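Local coordinates for protein L-asparagine oxygenase (Streptomyces coelicolor, PDB 2OG5) that hydroxylates L-asparagine at C3 to (2S,3S)-3-hydroxyasparagine, using iron(II), 2-oxoglutarate and dioxygen, for incorporation into the calcium-dependent lipopeptide antibiotic, at residues A[111-115]-A[196-200]; A[120-124]-A[150-155]; A[132-137]-A[192-196]; A[212-216]-A[257-262]. All blocks are in the same frame, centred on the assembly; numbering follows the deposited sequence.

Contact 1. Residues A[111-115]-A[196-200]; sequences GLPPT and CLRAD
Arg198 joins the end of a sheet strand to a surface loop, gripping Pro113 and Thr115 by polar bonds in a partly buried contact. Segment 111-115 belongs to the loop between strand 99-103 and helix 128-140. Segment 196-200 leaves strand 191-196 at a corner. The Arg198 side chain runs out with CG anti to the backbone N (chi1 -176°) and bends at chi3, which brings its guanidinium end-on to the loop. Arg198 NH1 and Arg198 NH2 both donate to Pro113 O, at 3.0 Å and 3.1 Å. This oxygen lies in the guanidinium plane. NH1 lies in the carbonyl plane, whereas NH2 stands above it. Arg198 NH1 also donates to Thr115 OG1 at 2.9 Å. Leu197 and Arg198 form a classic beta bulge against Trp326 of strand 326-333, in the jelly-roll sheet. Leu112 supplies the apolar part. Leu112 CD1 sits over one guanidinium face, offset toward the rim, and meets Leu197 CB at 3.7 Å. The Leu112 and Leu197 side chains cross at about a right angle. Thr115 OG1 is also hydrogen-bonded to Asp324 O. The Thr115 side chain is about 6 Å from that of Arg325, which binds 2-oxoglutarate.

Contact 2. Residues A[120-124]-A[150-155]; sequences GSVQR and KNGALV. With ACY (acetic acid), chain C.
Segments 120-124 and 150-155 are two irregular loops, joined by a backbone hydrogen bond from Gln123 N to Val155 O (2.9 Å). Water 3 adds a bridge from Gln123 O to Val155 N. At the other end Lys150, in one of its two modelled conformers, bends at chi2 (-84°) and brings Lys150 NZ to Ser121 O, 2.8 Å away. In this conformer NZ also donates to Asp157 O and to water 1, which Gly120 N shares. Between these ends Val122 CB packs on Ala153 CB at 3.5 Å. Gln123 CB lies against Val155 CG1. The Arg124 guanidinium has Ala153 CB over one face, offset toward the rim. An acetate, probably from the crystallisation liquor, meets its edge: Arg124 NE donates to acetate OXT at 2.9 Å and Arg124 NH2 to acetate O at 3.0 Å. Asn151 ND2 donates to the same acetate O. The bond from Arg124 NH2 to Asn151 O is weak, and NH1 pairs with Asp64 in a salt bridge. Lys150 follows Glu149, which binds L-asparagine, and touches Asn170, which also does, so this contact adjoins the substrate site of this clavaminate synthase family jelly-roll. Val155 packs on Leu133 and Leu134 of helix 128-140 and on Gln328 and Thr330 of strand 326-333.

Contact 3. Residues A[132-137]-A[192-196]; sequences VLLMTA and VMLLC
Helix segment 132-137 lies over strand 192-196 with axes 9.7 Å apart at closest approach and chain directions near antiparallel, at 151°. Met193 and Leu195 point from the strand toward the helix and make the whole contact on that side. Met193 bends at chi3 (-64°), which brings Met193 CE against the helix backbone, 3.3 Å from Leu133 O and 3.7 Å from Ala137 CB. The sulfur takes a different neighbour: Met193 SD meets Thr136 CG2 at 3.6 Å. Leu133 CD2 inserts between the two strand residues, 3.9 Å from Met193 CB and 4.0 Å from Leu195 CB. The Leu133 and Met193 side chains slide past each other in opposite directions. This is helix-on-sheet packing against the main mixed sheet of the jelly-roll core, where strand 191-196 lies between strands 301-305 and 326-333. Leu301 of strand 301-305 touches Leu133, Thr136 and Leu195. Val132 closes one end, with Val132 CB 4.1 Å from Leu195 CD2 and the two side chains crossing at about a right angle. Thr136 is the polar residue in this buried layer. Thr136 OG1 donates back to Val132 O at 2.9 Å, so the hydroxyl is satisfied within the helix while CG2 is turned to the sulfur. Thr136 N donates to the same oxygen from the opposite face of the carbonyl plane.

Contact 4. Residues A[212-216]-A[257-262]; sequences VRRVL and RSDPDL
Val212 and Arg213 of the short helix 212-215, with Leu216 shortly after them, pack against segment 257-262, which forms the turn and return strand of a beta hairpin. Strand 260-262 pairs antiparallel with 253-255. The helix directly follows strand 207-211 of the four-stranded antiparallel sheet, whose strands 176-179 and 309-313 carry His179 and His311 of the metal site. The contact therefore joins the hairpin to the helix that continues strand 207-211.

The apolar contacts centre on Leu216, Val212 and Pro260. Leu216 and Pro260 reach toward each other tip to tip, with Leu216 CD2 at 3.6 Å from Pro260 CD. With CG anti to the backbone N (chi1 -175°), the leucine extends toward the hairpin, and Leu216 CD2 also comes to 3.6 Å from Arg257 O. Val212 packs on both strands of the hairpin. Val212 CG1 is 3.5 Å from Pro260 O and Val212 CB is 4.2 Å from Leu262 CD2. Leu253 backs both Val212 and Pro260, and Phe287 of helix 274-290 touches Leu262.

The polar contact is a salt bridge at the outer edge. Arg213 is extended from CG to NE, which carries its guanidinium out to Asp259. The guanidinium and carboxylate planes stand 45° apart. A weak bond runs from Arg213 NH2 to Asp259 OD1 at 3.3 Å. Arg213 NH1 is held separately, by Gly95 O and Ser94 OG. The main bond is from Arg213 NE to Asp259 OD1, 3.0 Å long, on the syn side of the carboxylate but 26° out of its plane, with OD1 lying in the guanidinium plane.

Contact 3 is the buried core of the set; contacts 1, 2 and 4 are each partly buried. It is also the one made without polar bonds between its segments, while the other three combine apolar packing with polar bonds from an arginine, joined in contact 2 by a lysine. Contacts 1 and 3 share Cys196, so one strand packs under a helix and then ties down a loop where it ends. Contact 2 leans on the helix of contact 3, where Leu154 CB also meets Leu134 CD2. Contact 4 stands apart, its centre about 25 Å from that of contact 3 and on the opposite side of the chain's centre from contacts 1 and 2.

Contact 1. Residues A[111-115]-A[196-200]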
loop_
_atom_site.group_PDB
_atom_site.type_symbol
_atom_site.label_atom_id
_atom_site.label_comp_id
_atom_site.label_asym_id
_atom_site.label_seq_id
_atom_site.Cartn_x
_atom_site.Cartn_y
_atom_site.Cartn_z
ATOM N N GLY A 111 4.704 3.464 24.005
ATOM C CA GLY A 111 3.507 2.681 24.294
ATOM C C GLY A 111 3.313 1.440 23.439
ATOM O O GLY A 111 2.373 0.680 23.676
ATOM N N LEU A 112 4.185 1.223 22.450
ATOM C CA LEU A 112 4.028 0.091 21.527
ATOM C C LEU A 112 4.278 -1.271 22.183
ATOM O O LEU A 112 5.346 -1.497 22.752
ATOM C CB LEU A 112 4.976 0.223 20.322
ATOM C CG LEU A 112 4.498 0.930 19.053
ATOM C CD1 LEU A 112 5.511 0.649 17.944
ATOM C CD2 LEU A 112 3.102 0.496 18.628
ATOM N N PRO A 113 3.317 -2.199 22.067
ATOM C CA PRO A 113 3.522 -3.536 22.600
ATOM C C PRO A 113 4.479 -4.329 21.720
ATOM O O PRO A 113 4.908 -3.824 20.683
ATOM C CB PRO A 113 2.120 -4.143 22.537
ATOM C CG PRO A 113 1.493 -3.485 21.394
ATOM C CD PRO A 113 2.000 -2.076 21.420
ATOM N N PRO A 114 4.810 -5.565 22.123
ATOM C CA PRO A 114 5.612 -6.422 21.252
ATOM C C PRO A 114 4.928 -6.635 19.900
ATOM O O PRO A 114 3.695 -6.612 19.803
ATOM C CB PRO A 114 5.708 -7.736 22.029
ATOM C CG PRO A 114 5.415 -7.380 23.439
ATOM C CD PRO A 114 4.464 -6.231 23.388
ATOM N N THR A 115 5.723 -6.822 18.856
ATOM C CA THR A 115 5.180 -6.993 17.527
ATOM C C THR A 115 4.283 -8.236 17.499
ATOM O O THR A 115 4.715 -9.306 17.938
ATOM C CB THR A 115 6.321 -7.151 16.515
ATOM O OG1 THR A 115 7.188 -6.010 16.599
ATOM C CG2 THR A 115 5.789 -7.293 15.102
ATOM N N CYS A 196 5.288 2.846 9.310
ATOM C CA CYS A 196 6.220 2.042 10.087
ATOM C C CYS A 196 6.072 2.330 11.576
ATOM O O CYS A 196 6.218 3.468 12.018
ATOM C CB CYS A 196 7.651 2.313 9.648
ATOM S SG CYS A 196 8.877 1.397 10.609
ATOM N N LEU A 197 5.779 1.286 12.339
ATOM C CA LEU A 197 5.725 1.378 13.796
ATOM C C LEU A 197 7.048 0.963 14.432
ATOM O O LEU A 197 7.498 1.563 15.403
ATOM C CB LEU A 197 4.606 0.491 14.339
ATOM C CG LEU A 197 3.177 0.855 13.934
ATOM C CD1 LEU A 197 2.187 -0.066 14.632
ATOM C CD2 LEU A 197 2.838 2.308 14.212
ATOM N N ARG A 198 7.657 -0.075 13.876
ATOM C CA ARG A 198 8.917 -0.597 14.387
ATOM C C ARG A 198 9.725 -1.051 13.177
ATOM O O ARG A 198 9.220 -1.793 12.339
ATOM C CB ARG A 198 8.630 -1.757 15.341
ATOM C CG ARG A 198 9.832 -2.336 16.032
ATOM C CD ARG A 198 9.429 -3.310 17.126
ATOM N NE ARG A 198 8.955 -2.628 18.335
ATOM C CZ ARG A 198 7.846 -2.926 19.012
ATOM N NH1 ARG A 198 7.037 -3.906 18.630
ATOM N NH2 ARG A 198 7.555 -2.237 20.104
ATOM N N ALA A 199 10.960 -0.573 13.059
ATOM C CA ALA A 199 11.826 -0.963 11.963
ATOM C C ALA A 199 12.272 -2.415 12.113
ATOM O O ALA A 199 12.275 -2.961 13.206
ATOM C CB ALA A 199 13.035 -0.043 11.889
ATOM N N ASP A 200 12.642 -3.036 10.998
ATOM C CA ASP A 200 13.325 -4.333 11.041
ATOM C C ASP A 200 14.661 -4.151 11.743
ATOM O O ASP A 200 15.544 -3.507 11.192
ATOM C CB ASP A 200 13.589 -4.865 9.634
ATOM C CG ASP A 200 14.560 -6.038 9.608
ATOM O OD1 ASP A 200 14.595 -6.854 10.554
ATOM O OD2 ASP A 200 15.319 -6.134 8.621
#

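Contact 2. Residues A[120-124]-A[150-155]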
loop_
_atom_site.group_PDB
_atom_site.type_symbol
_atom_site.label_atom_id
_atom_site.label_comp_id
_atom_site.label_asym_id
_atom_site.label_seq_id
_atom_site.Cartn_x
_atom_site.Cartn_y
_atom_site.Cartn_z
ATOM N N GLY A 120 -3.082 -12.616 9.911
ATOM C CA GLY A 120 -4.368 -11.915 9.880
ATOM C C GLY A 120 -4.502 -10.830 10.941
ATOM O O GLY A 120 -5.600 -10.328 11.184
ATOM N N SER A 121 -3.384 -10.459 11.564
ATOM C CA SER A 121 -3.350 -9.411 12.583
ATOM C C SER A 121 -3.851 -8.078 11.994
ATOM O O SER A 121 -3.384 -7.663 10.942
ATOM C CB SER A 121 -1.892 -9.248 13.066
ATOM O OG SER A 121 -1.802 -8.366 14.156
ATOM N N VAL A 122 -4.814 -7.443 12.661
ATOM C CA VAL A 122 -5.354 -6.147 12.229
ATOM C C VAL A 122 -5.580 -5.228 13.430
ATOM O O VAL A 122 -5.609 -5.683 14.573
ATOM C CB VAL A 122 -6.682 -6.318 11.440
ATOM C CG1 VAL A 122 -6.450 -7.124 10.183
ATOM C CG2 VAL A 122 -7.735 -6.974 12.320
ATOM N N GLN A 123 -5.773 -3.937 13.162
ATOM C CA GLN A 123 -5.953 -2.927 14.204
ATOM C C GLN A 123 -7.429 -2.579 14.335
ATOM O O GLN A 123 -7.934 -1.686 13.653
ATOM C CB GLN A 123 -5.113 -1.681 13.880
ATOM C CG GLN A 123 -5.108 -0.604 14.954
ATOM C CD GLN A 123 -4.448 -1.071 16.237
ATOM O OE1 GLN A 123 -3.363 -1.655 16.213
ATOM N NE2 GLN A 123 -5.112 -0.830 17.358
ATOM N N ARG A 124 -8.125 -3.294 15.216
ATOM C CA ARG A 124 -9.550 -3.075 15.442
ATOM C C ARG A 124 -9.793 -1.972 16.463
ATOM O O ARG A 124 -10.821 -1.312 16.423
ATOM C CB ARG A 124 -10.238 -4.359 15.937
ATOM C CG ARG A 124 -10.217 -5.528 14.958
ATOM C CD ARG A 124 -11.091 -5.262 13.753
ATOM N NE ARG A 124 -11.138 -6.398 12.833
ATOM C CZ ARG A 124 -11.647 -6.341 11.605
ATOM N NH1 ARG A 124 -12.172 -5.214 11.144
ATOM N NH2 ARG A 124 -11.644 -7.416 10.828
ATOM N N LYS A 150 -7.633 -10.111 5.203
ATOM C CA LYS A 150 -7.523 -9.519 6.536
ATOM C C LYS A 150 -8.911 -9.151 7.092
ATOM O O LYS A 150 -9.076 -8.156 7.821
ATOM C CB LYS A 150 -6.599 -8.294 6.499
ATOM C CG LYS A 150 -5.136 -8.620 6.186
ATOM C CD LYS A 150 -4.378 -9.030 7.426
ATOM C CE LYS A 150 -2.911 -8.667 7.353
ATOM N NZ LYS A 150 -2.295 -8.793 8.681
ATOM N N ASN A 151 -9.916 -9.948 6.736
ATOM C CA ASN A 151 -11.283 -9.776 7.216
ATOM C C ASN A 151 -11.847 -8.368 6.983
ATOM O O ASN A 151 -12.709 -7.894 7.718
ATOM C CB ASN A 151 -11.391 -10.204 8.692
ATOM C CG ASN A 151 -11.207 -11.711 8.888
ATOM O OD1 ASN A 151 -11.211 -12.493 7.929
ATOM N ND2 ASN A 151 -11.072 -12.125 10.143
ATOM N N GLY A 152 -11.379 -7.714 5.921
ATOM C CA GLY A 152 -11.892 -6.406 5.549
ATOM C C GLY A 152 -11.502 -5.263 6.462
ATOM O O GLY A 152 -12.068 -4.182 6.354
ATOM N N ALA A 153 -10.520 -5.482 7.339
ATOM C CA ALA A 153 -10.089 -4.426 8.270
ATOM C C ALA A 153 -9.452 -3.270 7.509
ATOM O O ALA A 153 -8.688 -3.476 6.574
ATOM C CB ALA A 153 -9.097 -4.960 9.263
ATOM N N LEU A 154 -9.755 -2.045 7.923
ATOM C CA LEU A 154 -9.173 -0.877 7.258
ATOM C C LEU A 154 -7.707 -0.664 7.571
ATOM O O LEU A 154 -6.995 -0.071 6.762
ATOM C CB LEU A 154 -9.936 0.397 7.607
ATOM C CG LEU A 154 -11.409 0.387 7.204
ATOM C CD1 LEU A 154 -12.035 1.748 7.492
ATOM C CD2 LEU A 154 -11.599 0.002 5.745
ATOM N N VAL A 155 -7.257 -1.134 8.733
ATOM C CA VAL A 155 -5.870 -0.974 9.158
ATOM C C VAL A 155 -5.298 -2.360 9.455
ATOM O O VAL A 155 -5.724 -3.025 10.414
ATOM C CB VAL A 155 -5.758 -0.040 10.379
ATOM C CG1 VAL A 155 -4.308 0.091 10.808
ATOM C CG2 VAL A 155 -6.380 1.345 10.073
HETATM C C ACY C . -9.749 -9.745 12.996
HETATM O O ACY C . -10.257 -9.846 11.865
HETATM O OXT ACY C . -10.034 -8.863 13.834
HETATM C CH3 ACY C . -8.711 -10.760 13.359
HETATM O O HOH W 1 -1.421 -11.286 7.921
HETATM O O HOH W 2 -0.549 -10.669 10.783
HETATM O O HOH W 3 -9.026 -1.777 11.073
HETATM O O HOH W 4 -14.104 -5.020 8.982
#

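Contact 3. Residues A[132-137]-A[192-196]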
loop_
_atom_site.group_PDB
_atom_site.type_symbol
_atom_site.label_atom_id
_atom_site.label_comp_id
_atom_site.label_asym_id
_atom_site.label_seq_id
_atom_site.Cartn_x
_atom_site.Cartn_y
_atom_site.Cartn_z
ATOM N N VAL A 132 -3.463 8.114 12.208
ATOM C CA VAL A 132 -2.640 8.634 11.120
ATOM C C VAL A 132 -3.063 8.069 9.749
ATOM O O VAL A 132 -3.237 8.812 8.777
ATOM C CB VAL A 132 -1.152 8.346 11.378
ATOM C CG1 VAL A 132 -0.313 8.648 10.147
ATOM C CG2 VAL A 132 -0.670 9.148 12.589
ATOM N N LEU A 133 -3.223 6.751 9.670
ATOM C CA LEU A 133 -3.553 6.126 8.398
ATOM C C LEU A 133 -4.929 6.527 7.893
ATOM O O LEU A 133 -5.084 6.815 6.709
ATOM C CB LEU A 133 -3.452 4.603 8.499
ATOM C CG LEU A 133 -2.023 4.059 8.468
ATOM C CD1 LEU A 133 -2.007 2.625 9.001
ATOM C CD2 LEU A 133 -1.416 4.109 7.055
ATOM N N LEU A 134 -5.941 6.525 8.759
ATOM C CA LEU A 134 -7.292 6.775 8.266
ATOM C C LEU A 134 -7.497 8.263 7.949
ATOM O O LEU A 134 -8.231 8.613 7.016
ATOM C CB LEU A 134 -8.358 6.210 9.215
ATOM C CG LEU A 134 -8.373 4.671 9.305
ATOM C CD1 LEU A 134 -9.523 4.157 10.173
ATOM C CD2 LEU A 134 -8.438 4.016 7.934
ATOM N N MET A 135 -6.834 9.153 8.687
ATOM C CA MET A 135 -6.870 10.585 8.334
ATOM C C MET A 135 -6.270 10.786 6.944
ATOM O O MET A 135 -6.883 11.419 6.081
ATOM C CB MET A 135 -6.131 11.448 9.364
ATOM C CG MET A 135 -6.870 11.599 10.674
ATOM S SD MET A 135 -6.112 12.779 11.824
ATOM C CE MET A 135 -4.584 11.933 12.252
ATOM N N THR A 136 -5.099 10.211 6.698
ATOM C CA THR A 136 -4.439 10.382 5.403
ATOM C C THR A 136 -5.265 9.767 4.275
ATOM O O THR A 136 -5.361 10.338 3.188
ATOM C CB THR A 136 -3.027 9.787 5.391
ATOM O OG1 THR A 136 -2.291 10.306 6.509
ATOM C CG2 THR A 136 -2.300 10.135 4.093
ATOM N N ALA A 137 -5.871 8.609 4.523
ATOM C CA ALA A 137 -6.723 7.977 3.519
ATOM C C ALA A 137 -7.869 8.891 3.115
ATOM O O ALA A 137 -8.203 9.006 1.938
ATOM C CB ALA A 137 -7.275 6.648 4.045
ATOM N N VAL A 192 -1.455 2.505 -1.852
ATOM C CA VAL A 192 -1.165 1.648 -0.710
ATOM C C VAL A 192 -0.275 2.437 0.242
ATOM O O VAL A 192 0.773 2.947 -0.171
ATOM C CB VAL A 192 -0.428 0.372 -1.135
ATOM C CG1 VAL A 192 -0.087 -0.501 0.088
ATOM C CG2 VAL A 192 -1.278 -0.417 -2.138
ATOM N N MET A 193 -0.727 2.575 1.487
ATOM C CA MET A 193 -0.003 3.318 2.517
ATOM C C MET A 193 0.560 2.365 3.546
ATOM O O MET A 193 -0.160 1.495 4.040
ATOM C CB MET A 193 -0.935 4.313 3.208
ATOM C CG MET A 193 -1.568 5.283 2.237
ATOM S SD MET A 193 -2.389 6.663 3.056
ATOM C CE MET A 193 -3.654 5.785 3.935
ATOM N N LEU A 194 1.846 2.540 3.862
ATOM C CA LEU A 194 2.540 1.722 4.839
ATOM C C LEU A 194 3.161 2.625 5.899
ATOM O O LEU A 194 4.083 3.396 5.593
ATOM C CB LEU A 194 3.641 0.936 4.145
ATOM C CG LEU A 194 3.182 -0.107 3.129
ATOM C CD1 LEU A 194 4.371 -0.603 2.303
ATOM C CD2 LEU A 194 2.494 -1.247 3.854
ATOM N N LEU A 195 2.637 2.550 7.121
ATOM C CA LEU A 195 3.159 3.325 8.250
ATOM C C LEU A 195 4.049 2.424 9.094
ATOM O O LEU A 195 3.611 1.370 9.556
ATOM C CB LEU A 195 2.014 3.870 9.108
ATOM C CG LEU A 195 2.371 4.645 10.379
ATOM C CD1 LEU A 195 3.117 5.947 10.046
ATOM C CD2 LEU A 195 1.116 4.903 11.202
ATOM N N CYS A 196 5.288 2.846 9.310
ATOM C CA CYS A 196 6.220 2.042 10.087
ATOM C C CYS A 196 6.072 2.330 11.576
ATOM O O CYS A 196 6.218 3.468 12.018
ATOM C CB CYS A 196 7.651 2.313 9.648
ATOM S SG CYS A 196 8.877 1.397 10.609
#

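Contact 4. Residues A[212-216]-A[257-262]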
loop_
_atom_site.group_PDB
_atom_site.type_symbol
_atom_site.label_atom_id
_atom_site.label_comp_id
_atom_site.label_asym_id
_atom_site.label_seq_id
_atom_site.Cartn_x
_atom_site.Cartn_y
_atom_site.Cartn_z
ATOM N N VAL A 212 6.477 2.153 -13.498
ATOM C CA VAL A 212 6.439 1.972 -14.953
ATOM C C VAL A 212 7.026 3.184 -15.694
ATOM O O VAL A 212 7.549 3.033 -16.802
ATOM C CB VAL A 212 5.007 1.682 -15.461
ATOM C CG1 VAL A 212 4.116 2.908 -15.335
ATOM C CG2 VAL A 212 5.035 1.177 -16.912
ATOM N N ARG A 213 6.978 4.368 -15.083
ATOM C CA ARG A 213 7.564 5.581 -15.693
ATOM C C ARG A 213 9.087 5.512 -15.859
ATOM O O ARG A 213 9.637 6.099 -16.798
ATOM C CB ARG A 213 7.205 6.835 -14.890
ATOM C CG ARG A 213 5.723 7.156 -14.921
ATOM C CD ARG A 213 5.332 8.317 -14.021
ATOM N NE ARG A 213 3.903 8.557 -14.195
ATOM C CZ ARG A 213 3.045 8.879 -13.225
ATOM N NH1 ARG A 213 3.436 9.043 -11.979
ATOM N NH2 ARG A 213 1.767 9.041 -13.520
ATOM N N ARG A 214 9.763 4.826 -14.937
ATOM C CA ARG A 214 11.210 4.629 -15.034
ATOM C C ARG A 214 11.563 3.576 -16.059
ATOM O O ARG A 214 12.622 3.663 -16.667
ATOM C CB ARG A 214 11.835 4.205 -13.702
ATOM C CG ARG A 214 11.738 5.204 -12.566
ATOM C CD ARG A 214 12.541 6.457 -12.846
ATOM N NE ARG A 214 12.783 7.250 -11.641
ATOM C CZ ARG A 214 13.363 8.447 -11.640
ATOM N NH1 ARG A 214 13.787 8.993 -12.775
ATOM N NH2 ARG A 214 13.541 9.098 -10.498
ATOM N N VAL A 215 10.715 2.566 -16.241
ATOM C CA VAL A 215 11.096 1.438 -17.089
ATOM C C VAL A 215 10.594 1.508 -18.524
ATOM O O VAL A 215 11.292 1.030 -19.418
ATOM C CB VAL A 215 10.732 0.059 -16.480
ATOM C CG1 VAL A 215 11.201 -0.024 -15.025
ATOM C CG2 VAL A 215 9.278 -0.227 -16.576
ATOM N N LEU A 216 9.420 2.093 -18.762
ATOM C CA LEU A 216 8.834 2.081 -20.113
ATOM C C LEU A 216 9.816 2.519 -21.215
ATOM O O LEU A 216 9.922 1.832 -22.226
ATOM C CB LEU A 216 7.533 2.897 -20.179
ATOM C CG LEU A 216 6.794 2.848 -21.526
ATOM C CD1 LEU A 216 6.337 1.436 -21.853
ATOM C CD2 LEU A 216 5.603 3.793 -21.530
ATOM N N ARG A 257 -0.377 5.813 -24.031
ATOM C CA ARG A 257 0.777 5.086 -24.561
ATOM C C ARG A 257 2.110 5.552 -24.002
ATOM O O ARG A 257 3.044 4.752 -23.911
ATOM C CB ARG A 257 0.776 5.152 -26.087
ATOM C CG ARG A 257 -0.215 4.171 -26.684
ATOM C CD ARG A 257 0.450 2.821 -26.945
ATOM N NE ARG A 257 -0.519 1.759 -27.225
ATOM C CZ ARG A 257 -0.216 0.587 -27.788
ATOM N NH1 ARG A 257 1.032 0.307 -28.143
ATOM N NH2 ARG A 257 -1.171 -0.312 -28.008
ATOM N N SER A 258 2.205 6.827 -23.637
ATOM C CA SER A 258 3.437 7.370 -23.075
ATOM C C SER A 258 3.459 7.350 -21.548
ATOM O O SER A 258 4.533 7.239 -20.945
ATOM C CB SER A 258 3.680 8.797 -23.569
ATOM O OG SER A 258 2.681 9.680 -23.115
ATOM N N ASP A 259 2.275 7.468 -20.938
ATOM C CA ASP A 259 2.119 7.490 -19.478
ATOM C C ASP A 259 1.054 6.464 -19.051
ATOM O O ASP A 259 0.027 6.821 -18.463
ATOM C CB ASP A 259 1.743 8.923 -19.038
ATOM C CG ASP A 259 1.658 9.109 -17.524
ATOM O OD1 ASP A 259 2.269 8.340 -16.751
ATOM O OD2 ASP A 259 0.984 10.074 -17.092
ATOM N N PRO A 260 1.305 5.171 -19.326
ATOM C CA PRO A 260 0.311 4.161 -18.974
ATOM C C PRO A 260 0.194 3.876 -17.474
ATOM O O PRO A 260 1.114 4.154 -16.700
ATOM C CB PRO A 260 0.832 2.904 -19.672
ATOM C CG PRO A 260 2.292 3.096 -19.752
ATOM C CD PRO A 260 2.489 4.577 -19.976
ATOM N N ASP A 261 -0.948 3.321 -17.080
ATOM C CA ASP A 261 -1.037 2.579 -15.826
ATOM C C ASP A 261 -0.607 1.144 -16.107
ATOM O O ASP A 261 -0.472 0.743 -17.271
ATOM C CB ASP A 261 -2.467 2.576 -15.287
ATOM C CG ASP A 261 -2.961 3.951 -14.888
ATOM O OD1 ASP A 261 -2.149 4.856 -14.624
ATOM O OD2 ASP A 261 -4.198 4.119 -14.810
ATOM N N LEU A 262 -0.401 0.350 -15.060
ATOM C CA LEU A 262 -0.186 -1.086 -15.266
ATOM C C LEU A 262 -0.891 -1.956 -14.239
ATOM O O LEU A 262 -1.328 -1.480 -13.192
ATOM C CB LEU A 262 1.301 -1.428 -15.340
ATOM C CG LEU A 262 2.065 -1.667 -14.046
ATOM C CD1 LEU A 262 3.470 -2.148 -14.412
ATOM C CD2 LEU A 262 2.108 -0.398 -13.189
#